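Local coordinates for penicillin-binding protein 1A (Mycobacterium tuberculosis, PDB 5CXW) that cross-links the peptide subunits of mycobacterial cell-wall peptidoglycan through the penicillin-sensitive transpeptidase domain held in this chain, and builds glycan strands with its other domain, at residues Phe102-Val105 and Ala106-Gln110; Gln256-Lys260 and Ala261-Asn265; Ala144-Lys148 and Met149-Thr153. All blocks are in the same frame, centred on the assembly; numbering follows the deposited sequence. Where two conformers were deposited one is given.

Contact 1 (Phe102-Val105 and Ala106-Gln110)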
loop_
_atom_site.group_PDB
_atom_site.type_symbol
_atom_site.label_atom_id
_atom_site.label_comp_id
_atom_site.label_asym_id
_atom_site.label_seq_id
_atom_site.Cartn_x
_atom_site.Cartn_y
_atom_site.Cartn_z
ATOM N N PHE A 102 -6.786 6.600 3.157
ATOM C CA PHE A 102 -8.175 6.112 3.266
ATOM C C PHE A 102 -9.058 7.069 4.032
ATOM O O PHE A 102 -10.267 7.130 3.764
ATOM C CB PHE A 102 -8.201 4.673 3.845
ATOM C CG PHE A 102 -7.361 3.763 3.039
ATOM C CD1 PHE A 102 -7.620 3.600 1.676
ATOM C CD2 PHE A 102 -6.274 3.121 3.568
ATOM C CE1 PHE A 102 -6.804 2.806 0.880
ATOM C CE2 PHE A 102 -5.458 2.317 2.763
ATOM C CZ PHE A 102 -5.715 2.171 1.412
ATOM N N ALA A 103 -8.482 7.809 4.980
ATOM C CA ALA A 103 -9.217 8.915 5.588
ATOM C C ALA A 103 -9.538 9.980 4.560
ATOM O O ALA A 103 -10.598 10.603 4.559
ATOM C CB ALA A 103 -8.502 9.513 6.766
ATOM N N LEU A 104 -8.617 10.227 3.651
ATOM C CA LEU A 104 -8.881 11.212 2.596
ATOM C C LEU A 104 -9.946 10.754 1.617
ATOM O O LEU A 104 -10.859 11.521 1.242
ATOM C CB LEU A 104 -7.581 11.537 1.890
ATOM C CG LEU A 104 -7.651 12.643 0.846
ATOM C CD1 LEU A 104 -8.217 13.950 1.328
ATOM C CD2 LEU A 104 -6.289 12.878 0.233
ATOM N N VAL A 105 -9.903 9.463 1.265
ATOM C CA VAL A 105 -10.993 8.893 0.502
ATOM C C VAL A 105 -12.320 9.146 1.185
ATOM O O VAL A 105 -13.292 9.621 0.563
ATOM C CB VAL A 105 -10.845 7.367 0.237
ATOM C CG1 VAL A 105 -12.070 6.810 -0.411
ATOM C CG2 VAL A 105 -9.642 7.077 -0.673
ATOM N N ALA A 106 -12.391 8.777 2.453
ATOM C CA ALA A 106 -13.633 8.905 3.206
ATOM C C ALA A 106 -14.153 10.354 3.229
ATOM O O ALA A 106 -15.361 10.591 3.093
ATOM C CB ALA A 106 -13.444 8.457 4.640
ATOM N N ALA A 107 -13.227 11.285 3.426
ATOM C CA ALA A 107 -13.563 12.677 3.481
ATOM C C ALA A 107 -14.161 13.144 2.158
ATOM O O ALA A 107 -15.217 13.819 2.086
ATOM C CB ALA A 107 -12.339 13.493 3.820
ATOM N N LEU A 108 -13.460 12.855 1.075
ATOM C CA LEU A 108 -13.882 13.289 -0.236
ATOM C C LEU A 108 -15.260 12.707 -0.561
ATOM O O LEU A 108 -16.090 13.381 -1.161
ATOM C CB LEU A 108 -12.858 12.877 -1.289
ATOM C CG LEU A 108 -11.555 13.666 -1.238
ATOM C CD1 LEU A 108 -10.442 12.876 -1.904
ATOM C CD2 LEU A 108 -11.700 14.943 -1.960
ATOM N N GLU A 109 -15.514 11.475 -0.128
ATOM C CA GLU A 109 -16.805 10.825 -0.369
ATOM C C GLU A 109 -17.970 11.570 0.363
ATOM O O GLU A 109 -19.170 11.404 0.014
ATOM C CB GLU A 109 -16.700 9.375 0.018
ATOM C CG GLU A 109 -15.945 8.563 -1.018
ATOM C CD GLU A 109 -15.849 7.099 -0.705
ATOM O OE1 GLU A 109 -16.138 6.731 0.433
ATOM O OE2 GLU A 109 -15.469 6.323 -1.614
ATOM N N GLN A 110 -17.648 12.328 1.405
ATOM C CA GLN A 110 -18.604 13.093 2.185
ATOM C C GLN A 110 -18.662 14.535 1.791
ATOM O O GLN A 110 -19.265 15.346 2.465
ATOM C CB GLN A 110 -18.299 12.963 3.657
ATOM C CG GLN A 110 -18.539 11.580 4.162
ATOM C CD GLN A 110 -18.361 11.422 5.669
ATOM O OE1 GLN A 110 -18.514 12.366 6.494
ATOM N NE2 GLN A 110 -18.110 10.173 6.048
#

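Contact 2 (Gln256-Lys260 and Ala261-Asn265)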
loop_
_atom_site.group_PDB
_atom_site.type_symbol
_atom_site.label_atom_id
_atom_site.label_comp_id
_atom_site.label_asym_id
_atom_site.label_seq_id
_atom_site.Cartn_x
_atom_site.Cartn_y
_atom_site.Cartn_z
ATOM N N GLN A 256 -16.645 -0.502 -9.541
ATOM C CA GLN A 256 -16.442 0.910 -9.236
ATOM C C GLN A 256 -16.652 1.174 -7.719
ATOM O O GLN A 256 -17.713 1.649 -7.285
ATOM C CB GLN A 256 -17.365 1.784 -10.097
ATOM C CG GLN A 256 -17.070 3.276 -9.996
ATOM C CD GLN A 256 -15.837 3.657 -10.762
ATOM O OE1 GLN A 256 -15.723 3.379 -11.957
ATOM N NE2 GLN A 256 -14.955 4.366 -10.137
ATOM N N ARG A 257 -15.630 0.897 -6.927
ATOM C CA ARG A 257 -15.759 0.981 -5.465
ATOM C C ARG A 257 -15.680 2.401 -4.888
ATOM O O ARG A 257 -16.283 2.684 -3.840
ATOM C CB ARG A 257 -14.582 0.220 -4.847
ATOM C CG ARG A 257 -14.674 -1.297 -5.046
ATOM C CD ARG A 257 -15.708 -1.896 -4.108
ATOM N NE ARG A 257 -15.718 -3.365 -4.090
ATOM C CZ ARG A 257 -14.929 -4.158 -3.370
ATOM N NH1 ARG A 257 -13.991 -3.702 -2.594
ATOM N NH2 ARG A 257 -15.102 -5.483 -3.447
ATOM N N ILE A 258 -14.876 3.255 -5.507
ATOM C CA ILE A 258 -14.653 4.607 -5.094
ATOM C C ILE A 258 -15.003 5.488 -6.316
ATOM O O ILE A 258 -14.645 5.143 -7.443
ATOM C CB ILE A 258 -13.185 4.806 -4.708
ATOM C CG1 ILE A 258 -12.782 3.882 -3.564
ATOM C CG2 ILE A 258 -12.882 6.263 -4.414
ATOM C CD1 ILE A 258 -11.298 3.855 -3.347
ATOM N N PRO A 259 -15.720 6.598 -6.113
ATOM C CA PRO A 259 -16.047 7.382 -7.309
ATOM C C PRO A 259 -14.774 7.912 -7.989
ATOM O O PRO A 259 -13.765 8.242 -7.334
ATOM C CB PRO A 259 -16.916 8.532 -6.781
ATOM C CG PRO A 259 -17.411 8.034 -5.425
ATOM C CD PRO A 259 -16.410 7.063 -4.906
ATOM N N LYS A 260 -14.806 7.901 -9.318
ATOM C CA LYS A 260 -13.694 8.409 -10.105
ATOM C C LYS A 260 -13.220 9.775 -9.629
ATOM O O LYS A 260 -12.009 10.030 -9.533
ATOM C CB LYS A 260 -14.098 8.474 -11.573
ATOM C CG LYS A 260 -13.066 9.202 -12.472
ATOM C CD LYS A 260 -13.341 9.025 -13.937
ATOM C CE LYS A 260 -12.406 9.811 -14.847
ATOM N NZ LYS A 260 -10.980 9.507 -14.661
ATOM N N ALA A 261 -14.167 10.698 -9.407
ATOM C CA ALA A 261 -13.802 12.066 -9.027
ATOM C C ALA A 261 -13.046 12.062 -7.688
ATOM O O ALA A 261 -12.065 12.823 -7.516
ATOM C CB ALA A 261 -14.987 12.994 -8.991
ATOM N N VAL A 262 -13.472 11.195 -6.776
ATOM C CA VAL A 262 -12.798 11.048 -5.510
ATOM C C VAL A 262 -11.408 10.490 -5.713
ATOM O O VAL A 262 -10.399 11.057 -5.184
ATOM C CB VAL A 262 -13.630 10.165 -4.540
ATOM C CG1 VAL A 262 -12.796 9.770 -3.337
ATOM C CG2 VAL A 262 -14.854 10.893 -4.119
ATOM N N ALA A 263 -11.305 9.380 -6.401
ATOM C CA ALA A 263 -10.009 8.736 -6.560
ATOM C C ALA A 263 -9.002 9.692 -7.242
ATOM O O ALA A 263 -7.833 9.759 -6.849
ATOM C CB ALA A 263 -10.154 7.509 -7.397
ATOM N N ASP A 264 -9.441 10.412 -8.259
ATOM C CA ASP A 264 -8.552 11.305 -9.035
ATOM C C ASP A 264 -8.082 12.515 -8.183
ATOM O O ASP A 264 -6.972 13.038 -8.386
ATOM C CB ASP A 264 -9.219 11.719 -10.342
ATOM C CG ASP A 264 -9.425 10.504 -11.320
ATOM O OD1 ASP A 264 -8.813 9.396 -11.106
ATOM O OD2 ASP A 264 -10.153 10.707 -12.303
ATOM N N ASN A 265 -8.917 12.963 -7.243
ATOM C CA ASN A 265 -8.502 13.977 -6.273
ATOM C C ASN A 265 -7.474 13.429 -5.264
ATOM O O ASN A 265 -6.505 14.148 -4.880
ATOM C CB ASN A 265 -9.678 14.627 -5.538
ATOM C CG ASN A 265 -10.246 15.790 -6.304
ATOM O OD1 ASN A 265 -9.733 16.897 -6.221
ATOM N ND2 ASN A 265 -11.307 15.575 -7.030
#

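Contact 3 (Ala144-Lys148 and Met149-Thr153). With 35P ((2R,4S)-5,5-dimethyl-2-{(1R)-2-oxo-1-[(phenoxyacetyl)amino]ethyl}-1,3-thiazolidine-4-carboxylic acid), chain C.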
loop_
_atom_site.group_PDB
_atom_site.type_symbol
_atom_site.label_atom_id
_atom_site.label_comp_id
_atom_site.label_asym_id
_atom_site.label_seq_id
_atom_site.Cartn_x
_atom_site.Cartn_y
_atom_site.Cartn_z
ATOM N N ALA A 144 -4.821 18.363 1.647
ATOM C CA ALA A 144 -3.805 17.928 0.680
ATOM C C ALA A 144 -2.369 18.228 1.167
ATOM O O ALA A 144 -1.479 17.340 1.112
ATOM C CB ALA A 144 -4.026 18.556 -0.635
ATOM N N GLU A 145 -2.170 19.438 1.675
ATOM C CA GLU A 145 -0.891 19.837 2.249
ATOM C C GLU A 145 -0.574 18.976 3.470
ATOM O O GLU A 145 0.554 18.532 3.639
ATOM C CB GLU A 145 -0.906 21.327 2.563
ATOM C CG GLU A 145 0.345 21.877 3.237
ATOM C CD GLU A 145 1.490 22.214 2.315
ATOM O OE1 GLU A 145 2.542 22.629 2.848
ATOM O OE2 GLU A 145 1.334 22.102 1.089
ATOM N N ALA A 146 -1.578 18.711 4.319
ATOM C CA ALA A 146 -1.346 17.880 5.504
ATOM C C ALA A 146 -1.035 16.434 5.124
ATOM O O ALA A 146 -0.358 15.786 5.875
ATOM C CB ALA A 146 -2.539 17.941 6.461
ATOM N N LEU A 147 -1.496 15.967 3.967
ATOM C CA LEU A 147 -1.158 14.603 3.552
ATOM C C LEU A 147 0.334 14.559 3.155
ATOM O O LEU A 147 1.084 13.647 3.549
ATOM C CB LEU A 147 -2.001 14.116 2.382
ATOM C CG LEU A 147 -1.781 12.644 1.985
ATOM C CD1 LEU A 147 -2.366 11.642 3.025
ATOM C CD2 LEU A 147 -2.400 12.416 0.631
ATOM N N LYS A 148 0.725 15.531 2.343
ATOM C CA LYS A 148 2.140 15.626 1.887
ATOM C C LYS A 148 3.065 15.720 3.100
ATOM O O LYS A 148 4.069 15.013 3.184
ATOM C CB LYS A 148 2.294 16.800 0.927
ATOM C CG LYS A 148 3.723 17.001 0.438
ATOM C CD LYS A 148 3.838 18.181 -0.523
ATOM C CE LYS A 148 3.559 19.532 0.082
ATOM N NZ LYS A 148 3.430 20.567 -1.023
ATOM N N MET A 149 2.753 16.609 4.041
ATOM C CA MET A 149 3.619 16.790 5.217
ATOM C C MET A 149 3.447 15.680 6.248
ATOM O O MET A 149 4.225 15.574 7.211
ATOM C CB MET A 149 3.332 18.145 5.873
ATOM C CG MET A 149 3.757 19.300 5.016
ATOM S SD MET A 149 3.256 20.875 5.796
ATOM C CE MET A 149 4.352 20.827 7.192
ATOM N N SER A 150 2.428 14.870 6.032
ATOM C CA SER A 150 2.046 13.738 6.865
ATOM C C SER A 150 1.808 14.144 8.313
ATOM O O SER A 150 2.460 13.675 9.236
ATOM C CB SER A 150 3.017 12.580 6.721
ATOM O OG SER A 150 2.287 11.386 7.022
ATOM N N LEU A 151 0.881 15.085 8.451
ATOM C CA LEU A 151 0.567 15.583 9.782
ATOM C C LEU A 151 -0.433 14.696 10.497
ATOM O O LEU A 151 -1.590 14.645 10.104
ATOM C CB LEU A 151 0.101 17.027 9.703
ATOM C CG LEU A 151 1.098 17.958 8.981
ATOM C CD1 LEU A 151 0.456 19.340 8.879
ATOM C CD2 LEU A 151 2.414 17.995 9.665
ATOM N N ASN A 152 -0.003 14.030 11.556
ATOM C CA ASN A 152 -0.875 13.159 12.369
ATOM C C ASN A 152 -2.039 13.949 12.969
ATOM O O ASN A 152 -3.176 13.461 13.034
ATOM C CB ASN A 152 -0.118 12.521 13.499
ATOM C CG ASN A 152 0.759 11.390 13.071
ATOM O OD1 ASN A 152 1.027 11.144 11.883
ATOM N ND2 ASN A 152 1.273 10.661 14.110
ATOM N N THR A 153 -1.742 15.147 13.461
ATOM C CA THR A 153 -2.747 15.919 14.202
ATOM C C THR A 153 -3.886 16.289 13.223
ATOM O O THR A 153 -5.092 16.109 13.522
ATOM C CB THR A 153 -2.110 17.169 14.785
ATOM O OG1 THR A 153 -1.501 17.890 13.727
ATOM C CG2 THR A 153 -1.099 16.835 15.876
HETATM C C24 35P C . 6.466 8.730 17.070
HETATM C C23 35P C . 7.447 8.364 17.987
HETATM C C22 35P C . 8.503 7.573 17.592
HETATM C C21 35P C . 8.619 7.137 16.281
HETATM C C20 35P C . 7.664 7.491 15.352
HETATM C C19 35P C . 6.578 8.309 15.748
HETATM O O1 35P C . 5.598 8.716 14.876
HETATM C C2 35P C . 5.803 8.529 13.479
HETATM C C3 35P C . 4.760 9.308 12.728
HETATM O O18 35P C . 4.255 10.301 13.233
HETATM N N4 35P C . 4.491 8.835 11.520
HETATM C C5 35P C . 3.554 9.505 10.631
HETATM C C6 35P C . 3.041 8.492 9.692
HETATM O O17 35P C . 3.597 7.406 9.429
HETATM C C8 35P C . 4.186 10.690 9.778
HETATM N N7 35P C . 4.473 10.020 8.542
HETATM S S11 35P C . 5.672 11.382 10.268
HETATM C C10 35P C . 6.680 10.767 9.003
HETATM C C12 35P C . 7.999 10.244 9.569
HETATM C C15 35P C . 7.028 11.789 7.954
HETATM C C9 35P C . 5.853 9.609 8.432
HETATM C C13 35P C . 6.111 9.126 7.039
HETATM O O14 35P C . 5.353 9.590 6.132
HETATM O O16 35P C . 7.012 8.274 6.886
#

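Contact 1 (Phe102-Val105 and Ala106-Gln110)
Leu-104 and Leu-108 meet one turn apart on helix 100-109 of the transpeptidase domain, the helix that begins just after Ser-97, probably the acylated serine. Their side chains slant across one another, CD1 of Leu-108 lying 3.9 Å from CG of Leu-104. The same methyl also sits 3.5 Å from Leu-104 O, beside the backbone bond from Leu-108 N to that oxygen, so one carbonyl is both bonded and covered by the residue four places on. Val-105 and Glu-109 form the next i,i+4 pair. With CG placed beside its own backbone N (chi1 -76°) and the chain extended from there, Glu-109 runs alongside Val-105, bringing OE2 to 3.6 Å from CG1 of Val-105. Four successive i to i+4 backbone bonds, from Ala-106 N to Glu-109 N, hold these pairs in step, the last being Glu-109 N to Val-105 O at 3.0 Å. The neighbouring helices set the wider surroundings: Leu-104, Val-105 and Leu-108 rest on helix 260-270, whereas Phe-102 packs on helices 165-176 and 211-222 and meets the ring of Phe-99 edge-to-face. Past the last turn, Gln-110 OE1 accepts a hydrogen bond from Asn-163 N.

Contact 2 (Gln256-Lys260 and Ala261-Asn265)
The carboxylate of Asp-264 is met by Lys-260 at both an oxygen and a face. Over one face lies the lysine's own carbonyl, its O atom 3.2 Å from CG of Asp-264, while the ammonium group comes to the syn lone pair of OD2 and makes a salt bridge with NZ to OD2 at 2.8 Å. The lysine chain runs out almost straight and bends at its last torsion (chi4 57°), which brings NZ round to that oxygen. OD1 is taken by Ser-224, whose hydroxyl also has a weak bond to Lys-260 NZ, so the carboxylate is gripped at both oxygens and its rotation is fixed.

A second flat group, the amide of Asn-265, points ND2 at Ala-261 O nearly within its own plane, at 2.9 Å. Asn-265 N reaches the same oxygen from the opposite face of that carbonyl, and ND2 has a further acceptor in Thr-368 O. The amide of Gln-256 likewise offers NE2 in its plane to Ile-258 O, 2.8 Å away, closing the bend after strand 255-256; NE2 also bonds to Ser-224 O.

The segment 261-265 belongs to the start of helix 260-270 in the transpeptidase domain, with Pro-259 as the N-cap residue. Its carbonyl accepts the nearly straight bond from Ala-263 N (171°), followed by Asp-264 N to Lys-260 O. Beneath this first turn the apolar side chains close up. Val-262 stands beside the proline ring, CG2 4.1 Å from Pro-259 CG, and lies roughly perpendicular to Ile-258, CG1 3.7 Å from Ile-258 CG2. Ile-258 also packs on Thr-220 and Leu-221 of helix 211-222.

Contact 3 (Ala144-Lys148 and Met149-Thr153)
Leu-151 touches Ala-146 where helix 143-149 ends, the leucine methyl CD1 4.1 Å from the alanine CB. The chain turns here through a Schellman motif: Leu-151 N bonds to Ala-146 O at 2.9 Å in the carbonyl plane, Ser-150 N makes a weak bond to Leu-147 O, and Ser-150 takes the positive phi (56°) that breaks the helix. Met-149, still bonded through N to Glu-145 O, swings its sulfur across the glutamate, a contact left doubtful because Glu-145 has two conformers.

After the turn, Ser-150 and Asn-152 both bond to the opened penicillin V; the pair is consistent with the SxN motif of penicillin-binding transpeptidases. With OG opposite the backbone N (chi1 -153°), Ser-150 meets the thiazolidine ring, whose N7 donates to OG at 3.0 Å. The two ends of the Asn-152 amide serve different partners: ND2 gives a weak bond to O18, the amide carbonyl oxygen of the phenoxyacetyl side chain, at 3.1 Å, while OD1 accepts from Lys-100 NZ.

Ser-150 OG is also hydrogen-bonded to Lys-100 NZ and Lys-291 NZ, close to Ser-97, the acyl-ester residue by similarity. Since N7 is the nitrogen released when the beta-lactam opens, its bond to OG is consistent with Ser-150 relaying a proton to that nitrogen, as proposed for the SxN serine of related enzymes.

Along the chain the order is contact 1, contact 3, contact 2, yet contact 1 sits between the other two: its centre is about 10 Å from that of contact 2 and about 14 Å from that of contact 3. Contacts 2 and 3 have centres about 20 Å and nearest atoms about 7 Å apart. Helix 100-109 packs on helix 260-270 through Leu-108 CB and Val-262 CG1, 3.7 Å apart, and on contact 3 through Leu-104 CD2 and Leu-147 CD2 at 3.9 Å. Contact 3 alone reaches the ligand, the Ser-150 side chain about 3 Å from that of Ser-97; the side chain of Ala-103 in contact 1 stays about 10 Å from that of Ser-97 and about 12 Å from the ligand.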